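Local coordinates for protein enoyl-CoA hydratase/isomerase (Pseudomonas aeruginosa, PDB 3LAO) that probably hydrates the double bond of enoyl-CoA thioesters, perhaps of steroid side chains, as a homotrimeric member of the crotonase-like enoyl-CoA hydratase/isomerase family, at residues F23-L27 with L44-E50; G66-G72 with V112-T118; H140-L144 with Y169-G173. All blocks are in the same frame, centred on the assembly; numbering follows the deposited sequence. Where two conformers were deposited one is given.

Contact 1 (F23-L27 with L44-E50); sequences FLIGL and LALAMGE
F23-L27 is extended beta strand and L44-E50 is regular alpha helix, with M48 N to L44 O, G49 N to A45 O and E50 N to L46 O each at 2.9 Å. The two short axes run antiparallel, at 177°, and approach to 9.6 Å; I25 and A47 set the register, CA to CA 7.0 Å. No hydrogen bond crosses; the gap is filled mainly by apolar side chains, with the F23 ring also against A47 O. F23 points its CB toward the helix and with chi1 t carries its ring along the helix surface: CE1 lies 3.5 Å from A47 O, and CZ comes 3.6 Å from E50 CD, which sits at the ring edge. The carboxylate of E50 turns to a salt bridge between OE1 and R16 on strand 14-19. I25, rotamer m,t, makes the most contacts: CG2 meets L44 CD1 at 3.9 Å, while CD1 reaches both A47 CB and the selenium of selenomethionine M48 (SE), each at 3.8 Å. L27 leaves sideways, and its CD2 swings back to L44 CD2 at 4.2 Å; L44, rotamer t,p, also rests on L62 of strand 59-64. The methyl of A47 points toward the strand, and being small leaves room for I25. F23 and I25 bond through their backbones to strand 59-64, so the helix covers one face of a continuous sheet. Together these elements form the first beta-alpha-beta unit of the crotonase fold: strand 22-27, helix 38-53 as the crossover, and parallel strand 59-64.

Contact 2 (G66-G72 with V112-T118); sequences GEHFTAG and VQGTCWT
In crotonase-like enzymes the loop that follows the strand at 59-64 and the segment with short strand 115-117 that leads into helix 119-125 meet at the oxyanion hole; here G66-G72 and V112-T118 probably build that part of the site. They run side by side in the same direction, joined by a single parallel beta bridge, T70 with C116 (CA-CA 5.1 Å). T70 N donates to T115 O (3.0 Å), and T70 O accepts from W117 N (2.9 Å). One residue earlier, F69 N donates to Q113 O (2.8 Å). Q113, chi1 p, curls its amide back so that NE2 serves two carbonyls, G66 O at 3.1 Å and A64 O. G114, with positive phi (72/-97), brings its CA to 3.5 Å from E67 O as a CA-H...O contact; a side chain there would clash with that oxygen. T70 OG1 accepts from G72 N at 3.0 Å, an ST turn, and bonds N34 O as well. The backbones of A71 and G72 pair with R33 and F36. F69, chi1 t, leaves sideways and packs beside C116, CD2 to SG 3.8 Å, and V112 CG1 makes a CH-pi contact 3.5 Å above the centroid of the F69 ring, 4° off its normal.

Contact 3 (H140-L144 with Y169-G173); sequences HLEVL and YILTG
The C-terminal part of a helix, followed by a glycine of positive phi, is laid against the start of a short helix, in the peripheral part of the crotonase fold facing a second subunit. H140 is non-helical (-94/72); L141 then turns the chain into the helix at 142-144, with a weak L144 N to L141 O bond of 3.2 Å. Y169 and I170 belong to helix 163-170. G173 (87/3) leaves helical geometry while its N still bonds Y169 O at 2.9 Å; its backbone angles would jam a CB against the preceding carbonyl, and a CB would crowd L144 CG. The CA atoms are nearest at L141 and G173, 4.7 Å apart, where G173 CA makes a CA-H...O contact of 3.4 Å with H140 O. No direct hydrogen bond crosses, but water 1 bridges the backbones, accepting from H140 N at 2.9 Å and donating to Y169 O at 2.6 Å. H140 points its CB toward the 169-173 segment, 4.0 Å from Y169 O, and lays one ring face on I170, ND1 to CG1 4.3 Å. V143 faces across, with CG1 4.2 Å from L171 CA and CG2 3.7 Å from G173 N. T172 turns away and bonds R168 O through OG1; the hydroxyl of Y169 bonds E180. V143 and I170 pack on A210 and A218 of the second subunit, so the joint is part of the trimer interface. L144, at the exposed side, brings its end near, CD2 lying 3.4 Å from T172 O, and L141 reaches G173 O with CD2 at 3.8 Å.

In the fold
The three contacts follow one another along the chain and across the molecule. Contacts 1 and 2, centres 17 Å apart, touch where L27 CD1 packs 3.5 Å from F69 O. Contact 2 meets contact 3, centres 16 Å apart, through W117 CD2 to L141 CD1 and T118 CG2 to E142 CB, both 4.0 Å. Contacts 1 and 3 lie on opposite sides of the chain's centre, 28 Å between centres and about 15 Å between nearest atoms. Contact 2, in the probable oxyanion-hole region, connects the core sheet to the subunit boundary at contact 3; substrate probably binds in elongated tunnels between subunits. A glycerol, probably from the crystallisation liquor, lies about 4 Å from the side chain of E50.

Contact 1 (F23-L27 with L44-E50)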
loop_
_atom_site.group_PDB
_atom_site.type_symbol
_atom_site.label_atom_id
_atom_site.label_comp_id
_atom_site.label_asym_id
_atom_site.label_seq_id
_atom_site.Cartn_x
_atom_site.Cartn_y
_atom_site.Cartn_z
ATOM N N PHE B 23 3.995 -8.556 27.798
ATOM C CA PHE B 23 4.078 -7.328 28.578
ATOM C C PHE B 23 2.728 -6.608 28.396
ATOM O O PHE B 23 2.402 -6.121 27.290
ATOM C CB PHE B 23 5.295 -6.470 28.149
ATOM C CG PHE B 23 5.576 -5.312 29.069
ATOM C CD1 PHE B 23 5.008 -4.082 28.854
ATOM C CD2 PHE B 23 6.370 -5.472 30.177
ATOM C CE1 PHE B 23 5.223 -3.040 29.732
ATOM C CE2 PHE B 23 6.594 -4.432 31.040
ATOM C CZ PHE B 23 6.006 -3.214 30.809
ATOM N N LEU B 24 1.917 -6.589 29.451
ATOM C CA LEU B 24 0.566 -6.004 29.322
ATOM C C LEU B 24 0.474 -4.556 29.799
ATOM O O LEU B 24 0.825 -4.249 30.920
ATOM C CB LEU B 24 -0.486 -6.858 30.043
ATOM C CG LEU B 24 -0.885 -8.197 29.411
ATOM C CD1 LEU B 24 0.264 -8.991 28.958
ATOM C CD2 LEU B 24 -1.652 -9.010 30.419
ATOM N N ILE B 25 -0.031 -3.687 28.940
ATOM C CA ILE B 25 -0.163 -2.261 29.241
ATOM C C ILE B 25 -1.638 -1.870 29.092
ATOM O O ILE B 25 -2.239 -2.038 28.020
ATOM C CB ILE B 25 0.714 -1.410 28.303
ATOM C CG1 ILE B 25 2.173 -1.889 28.346
ATOM C CG2 ILE B 25 0.651 0.058 28.636
ATOM C CD1 ILE B 25 3.107 -1.129 27.382
ATOM N N GLY B 26 -2.233 -1.399 30.189
ATOM C CA GLY B 26 -3.619 -0.980 30.164
ATOM C C GLY B 26 -3.857 0.490 30.465
ATOM O O GLY B 26 -3.465 0.985 31.523
ATOM N N LEU B 27 -4.514 1.174 29.535
ATOM C CA LEU B 27 -5.058 2.504 29.764
ATOM C C LEU B 27 -6.019 2.492 30.962
ATOM O O LEU B 27 -7.029 1.763 30.964
ATOM C CB LEU B 27 -5.761 3.030 28.497
ATOM C CG LEU B 27 -4.985 2.909 27.173
ATOM C CD1 LEU B 27 -5.769 3.591 26.085
ATOM C CD2 LEU B 27 -3.575 3.525 27.220
ATOM N N LEU B 44 2.187 6.045 29.489
ATOM C CA LEU B 44 2.168 5.127 28.356
ATOM C C LEU B 44 3.561 5.056 27.630
ATOM O O LEU B 44 4.072 3.971 27.375
ATOM C CB LEU B 44 1.011 5.454 27.364
ATOM C CG LEU B 44 0.953 4.635 26.030
ATOM C CD1 LEU B 44 0.892 3.135 26.303
ATOM C CD2 LEU B 44 -0.213 4.995 25.122
ATOM N N ALA B 45 4.163 6.197 27.312
ATOM C CA ALA B 45 5.498 6.207 26.726
ATOM C C ALA B 45 6.546 5.557 27.631
ATOM O O ALA B 45 7.419 4.843 27.132
ATOM C CB ALA B 45 5.922 7.604 26.361
ATOM N N LEU B 46 6.445 5.766 28.950
ATOM C CA LEU B 46 7.341 5.080 29.908
ATOM C C LEU B 46 7.141 3.570 29.980
ATOM O O LEU B 46 8.103 2.825 30.092
ATOM C CB LEU B 46 7.253 5.680 31.309
ATOM C CG LEU B 46 7.979 7.015 31.480
ATOM C CD1 LEU B 46 7.792 7.556 32.895
ATOM C CD2 LEU B 46 9.467 6.927 31.148
ATOM N N ALA B 47 5.881 3.140 29.957
ATOM C CA ALA B 47 5.524 1.734 29.852
ATOM C C ALA B 47 6.095 1.100 28.561
ATOM O O ALA B 47 6.601 -0.020 28.599
ATOM C CB ALA B 47 4.011 1.566 29.895
HETATM N N MSE B 48 6.022 1.801 27.432
HETATM C CA MSE B 48 6.642 1.259 26.220
HETATM C C MSE B 48 8.167 1.190 26.330
HETATM O O MSE B 48 8.761 0.189 25.971
HETATM C CB MSE B 48 6.244 2.034 24.973
HETATM C CG MSE B 48 5.969 1.093 23.822
HETATM SE SE MSE B 48 4.244 0.206 24.042
HETATM C CE MSE B 48 3.073 1.616 23.343
ATOM N N GLY B 49 8.785 2.253 26.834
ATOM C CA GLY B 49 10.225 2.259 27.048
ATOM C C GLY B 49 10.644 1.067 27.901
ATOM O O GLY B 49 11.636 0.398 27.639
ATOM N N GLU B 50 9.865 0.776 28.923
ATOM C CA GLU B 50 10.218 -0.315 29.799
ATOM C C GLU B 50 10.053 -1.705 29.118
ATOM O O GLU B 50 10.864 -2.622 29.350
ATOM C CB GLU B 50 9.455 -0.197 31.132
ATOM C CG GLU B 50 9.078 -1.553 31.772
ATOM C CD GLU B 50 8.206 -1.431 33.065
ATOM O OE1 GLU B 50 7.379 -0.463 33.176
ATOM O OE2 GLU B 50 8.364 -2.325 33.955
#

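Contact 2 (G66-G72 with V112-T118)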
loop_
_atom_site.group_PDB
_atom_site.type_symbol
_atom_site.label_atom_id
_atom_site.label_comp_id
_atom_site.label_asym_id
_atom_site.label_seq_id
_atom_site.Cartn_x
_atom_site.Cartn_y
_atom_site.Cartn_z
ATOM N N GLY B 66 -12.042 -0.568 31.294
ATOM C CA GLY B 66 -13.310 0.126 31.128
ATOM C C GLY B 66 -14.018 -0.339 29.879
ATOM O O GLY B 66 -13.738 -1.421 29.376
ATOM N N GLU B 67 -14.934 0.492 29.383
ATOM C CA GLU B 67 -15.786 0.152 28.242
ATOM C C GLU B 67 -15.310 0.873 26.989
ATOM O O GLU B 67 -15.832 0.659 25.899
ATOM C CB GLU B 67 -17.254 0.516 28.542
ATOM C CG GLU B 67 -17.914 -0.339 29.658
ATOM C CD GLU B 67 -19.228 0.248 30.210
ATOM O OE1 GLU B 67 -19.232 1.427 30.645
ATOM O OE2 GLU B 67 -20.250 -0.477 30.228
ATOM N N HIS B 68 -14.307 1.725 27.146
ATOM C CA HIS B 68 -13.880 2.588 26.055
ATOM C C HIS B 68 -12.398 2.650 25.855
ATOM O O HIS B 68 -11.655 3.004 26.754
ATOM C CB HIS B 68 -14.435 3.988 26.292
ATOM C CG HIS B 68 -15.926 4.025 26.282
ATOM N ND1 HIS B 68 -16.660 3.922 25.116
ATOM C CD2 HIS B 68 -16.826 4.079 27.294
ATOM C CE1 HIS B 68 -17.950 3.939 25.412
ATOM N NE2 HIS B 68 -18.077 4.040 26.724
ATOM N N PHE B 69 -11.956 2.324 24.652
ATOM C CA PHE B 69 -10.539 2.404 24.367
ATOM C C PHE B 69 -9.983 3.818 24.612
ATOM O O PHE B 69 -9.156 3.999 25.507
ATOM C CB PHE B 69 -10.225 1.901 22.971
ATOM C CG PHE B 69 -8.754 1.779 22.707
ATOM C CD1 PHE B 69 -8.012 0.830 23.364
ATOM C CD2 PHE B 69 -8.125 2.613 21.798
ATOM C CE1 PHE B 69 -6.655 0.729 23.140
ATOM C CE2 PHE B 69 -6.784 2.489 21.551
ATOM C CZ PHE B 69 -6.048 1.554 22.233
ATOM N N THR B 70 -10.427 4.814 23.853
ATOM C CA THR B 70 -10.058 6.201 24.175
ATOM C C THR B 70 -10.949 7.243 23.508
ATOM O O THR B 70 -11.326 7.087 22.346
ATOM C CB THR B 70 -8.586 6.540 23.837
ATOM O OG1 THR B 70 -8.312 7.881 24.245
ATOM C CG2 THR B 70 -8.350 6.465 22.363
ATOM N N ALA B 71 -11.279 8.308 24.253
ATOM C CA ALA B 71 -12.032 9.434 23.693
ATOM C C ALA B 71 -11.105 10.412 22.991
ATOM O O ALA B 71 -11.555 11.438 22.476
ATOM C CB ALA B 71 -12.849 10.148 24.764
ATOM N N GLY B 72 -9.812 10.087 22.940
ATOM C CA GLY B 72 -8.834 10.958 22.305
ATOM C C GLY B 72 -8.072 11.813 23.316
ATOM O O GLY B 72 -7.989 11.481 24.490
ATOM N N VAL B 112 -9.015 -3.172 21.157
ATOM C CA VAL B 112 -9.869 -1.986 21.307
ATOM C C VAL B 112 -11.371 -2.295 21.364
ATOM O O VAL B 112 -11.880 -3.153 20.641
ATOM C CB VAL B 112 -9.735 -1.023 20.130
ATOM C CG1 VAL B 112 -8.290 -0.602 19.910
ATOM C CG2 VAL B 112 -10.255 -1.683 18.954
ATOM N N GLN B 113 -12.077 -1.504 22.158
ATOM C CA GLN B 113 -13.514 -1.664 22.353
ATOM C C GLN B 113 -14.210 -0.330 22.554
ATOM O O GLN B 113 -13.622 0.639 23.078
ATOM C CB GLN B 113 -13.788 -2.510 23.597
ATOM C CG GLN B 113 -13.704 -1.725 24.920
ATOM C CD GLN B 113 -12.283 -1.560 25.449
ATOM O OE1 GLN B 113 -11.341 -1.269 24.690
ATOM N NE2 GLN B 113 -12.125 -1.712 26.777
ATOM N N GLY B 114 -15.485 -0.309 22.182
ATOM C CA GLY B 114 -16.344 0.835 22.420
ATOM C C GLY B 114 -16.067 2.061 21.562
ATOM O O GLY B 114 -16.546 2.158 20.439
ATOM N N THR B 115 -15.310 2.990 22.128
ATOM C CA THR B 115 -15.066 4.291 21.550
ATOM C C THR B 115 -13.588 4.445 21.233
ATOM O O THR B 115 -12.744 4.099 22.039
ATOM C CB THR B 115 -15.489 5.397 22.528
ATOM O OG1 THR B 115 -16.817 5.817 22.230
ATOM C CG2 THR B 115 -14.583 6.584 22.421
ATOM N N CYS B 116 -13.290 4.970 20.049
ATOM C CA CYS B 116 -11.913 5.065 19.578
ATOM C C CYS B 116 -11.690 6.346 18.782
ATOM O O CYS B 116 -11.528 6.310 17.562
ATOM C CB CYS B 116 -11.554 3.846 18.726
ATOM S SG CYS B 116 -9.778 3.576 18.521
ATOM N N TRP B 117 -11.683 7.477 19.481
ATOM C CA TRP B 117 -11.673 8.780 18.827
ATOM C C TRP B 117 -10.258 9.184 18.425
ATOM O O TRP B 117 -9.294 8.888 19.130
ATOM C CB TRP B 117 -12.282 9.843 19.744
ATOM C CG TRP B 117 -13.756 9.682 19.953
ATOM C CD1 TRP B 117 -14.495 10.169 20.992
ATOM C CD2 TRP B 117 -14.674 8.984 19.101
ATOM N NE1 TRP B 117 -15.815 9.818 20.839
ATOM C CE2 TRP B 117 -15.950 9.091 19.687
ATOM C CE3 TRP B 117 -14.538 8.281 17.900
ATOM C CZ2 TRP B 117 -17.084 8.520 19.113
ATOM C CZ3 TRP B 117 -15.666 7.714 17.332
ATOM C CH2 TRP B 117 -16.922 7.837 17.938
ATOM N N THR B 118 -10.143 9.861 17.286
ATOM C CA THR B 118 -8.957 10.653 16.983
ATOM C C THR B 118 -7.681 9.881 17.303
ATOM O O THR B 118 -7.174 9.129 16.470
ATOM C CB THR B 118 -8.951 11.981 17.764
ATOM O OG1 THR B 118 -10.230 12.184 18.377
ATOM C CG2 THR B 118 -8.649 13.145 16.832
#

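Contact 3 (H140-L144 with Y169-G173)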
loop_
_atom_site.group_PDB
_atom_site.type_symbol
_atom_site.label_atom_id
_atom_site.label_comp_id
_atom_site.label_asym_id
_atom_site.label_seq_id
_atom_site.Cartn_x
_atom_site.Cartn_y
_atom_site.Cartn_z
ATOM N N HIS B 140 -12.397 10.222 13.047
ATOM C CA HIS B 140 -11.410 11.282 13.014
ATOM C C HIS B 140 -12.045 12.663 13.174
ATOM O O HIS B 140 -12.115 13.447 12.224
ATOM C CB HIS B 140 -10.659 11.219 11.698
ATOM C CG HIS B 140 -9.231 10.852 11.862
ATOM N ND1 HIS B 140 -8.774 9.566 11.693
ATOM C CD2 HIS B 140 -8.162 11.595 12.223
ATOM C CE1 HIS B 140 -7.476 9.536 11.923
ATOM N NE2 HIS B 140 -7.081 10.753 12.252
ATOM N N LEU B 141 -12.496 12.954 14.387
ATOM C CA LEU B 141 -13.275 14.148 14.675
ATOM C C LEU B 141 -12.496 15.456 14.598
ATOM O O LEU B 141 -13.085 16.526 14.616
ATOM C CB LEU B 141 -13.928 14.023 16.049
ATOM C CG LEU B 141 -14.742 12.760 16.301
ATOM C CD1 LEU B 141 -15.134 12.669 17.748
ATOM C CD2 LEU B 141 -15.974 12.722 15.423
ATOM N N GLU B 142 -11.180 15.376 14.512
ATOM C CA GLU B 142 -10.357 16.576 14.473
ATOM C C GLU B 142 -10.742 17.563 13.381
ATOM O O GLU B 142 -10.744 18.763 13.605
ATOM C CB GLU B 142 -8.888 16.218 14.298
ATOM C CG GLU B 142 -8.100 17.312 13.597
ATOM C CD GLU B 142 -7.817 16.995 12.145
ATOM O OE1 GLU B 142 -7.322 17.890 11.431
ATOM O OE2 GLU B 142 -8.075 15.853 11.719
ATOM N N VAL B 143 -11.033 17.059 12.189
ATOM C CA VAL B 143 -11.354 17.925 11.064
ATOM C C VAL B 143 -12.479 18.873 11.410
ATOM O O VAL B 143 -12.405 20.057 11.124
ATOM C CB VAL B 143 -11.756 17.141 9.817
ATOM C CG1 VAL B 143 -10.670 17.232 8.786
ATOM C CG2 VAL B 143 -12.073 15.698 10.159
ATOM N N LEU B 144 -13.522 18.353 12.031
ATOM C CA LEU B 144 -14.648 19.186 12.386
ATOM C C LEU B 144 -14.238 20.421 13.185
ATOM O O LEU B 144 -14.934 21.427 13.150
ATOM C CB LEU B 144 -15.705 18.375 13.122
ATOM C CG LEU B 144 -16.223 17.230 12.257
ATOM C CD1 LEU B 144 -17.540 16.675 12.759
ATOM C CD2 LEU B 144 -16.345 17.700 10.832
ATOM N N TYR B 169 -12.978 9.444 5.303
ATOM C CA TYR B 169 -13.192 9.565 6.762
ATOM C C TYR B 169 -12.341 10.655 7.406
ATOM O O TYR B 169 -12.769 11.323 8.327
ATOM C CB TYR B 169 -12.927 8.239 7.484
ATOM C CG TYR B 169 -13.972 7.234 7.141
ATOM C CD1 TYR B 169 -15.250 7.335 7.682
ATOM C CD2 TYR B 169 -13.709 6.199 6.235
ATOM C CE1 TYR B 169 -16.240 6.421 7.354
ATOM C CE2 TYR B 169 -14.693 5.285 5.895
ATOM C CZ TYR B 169 -15.955 5.409 6.454
ATOM O OH TYR B 169 -16.923 4.508 6.134
ATOM N N ILE B 170 -11.113 10.814 6.945
ATOM C CA ILE B 170 -10.259 11.827 7.509
ATOM C C ILE B 170 -10.839 13.221 7.211
ATOM O O ILE B 170 -10.960 14.050 8.106
ATOM C CB ILE B 170 -8.840 11.697 6.946
ATOM C CG1 ILE B 170 -8.148 10.443 7.504
ATOM C CG2 ILE B 170 -8.009 12.911 7.284
ATOM C CD1 ILE B 170 -6.933 10.031 6.660
ATOM N N LEU B 171 -11.209 13.471 5.958
ATOM C CA LEU B 171 -11.648 14.805 5.555
ATOM C C LEU B 171 -13.074 15.093 5.988
ATOM O O LEU B 171 -13.527 16.207 5.863
ATOM C CB LEU B 171 -11.502 15.035 4.041
ATOM C CG LEU B 171 -10.082 14.874 3.488
ATOM C CD1 LEU B 171 -9.996 15.143 1.972
ATOM C CD2 LEU B 171 -9.070 15.740 4.234
ATOM N N THR B 172 -13.785 14.114 6.521
ATOM C CA THR B 172 -15.188 14.361 6.829
ATOM C C THR B 172 -15.442 14.263 8.300
ATOM O O THR B 172 -16.329 14.910 8.847
ATOM C CB THR B 172 -16.112 13.322 6.141
ATOM O OG1 THR B 172 -15.649 11.998 6.455
ATOM C CG2 THR B 172 -16.127 13.522 4.624
ATOM N N GLY B 173 -14.695 13.396 8.949
ATOM C CA GLY B 173 -14.894 13.181 10.363
ATOM C C GLY B 173 -15.951 12.137 10.600
ATOM O O GLY B 173 -16.271 11.839 11.732
HETATM O O HOH W 1 -13.519 9.919 10.380
#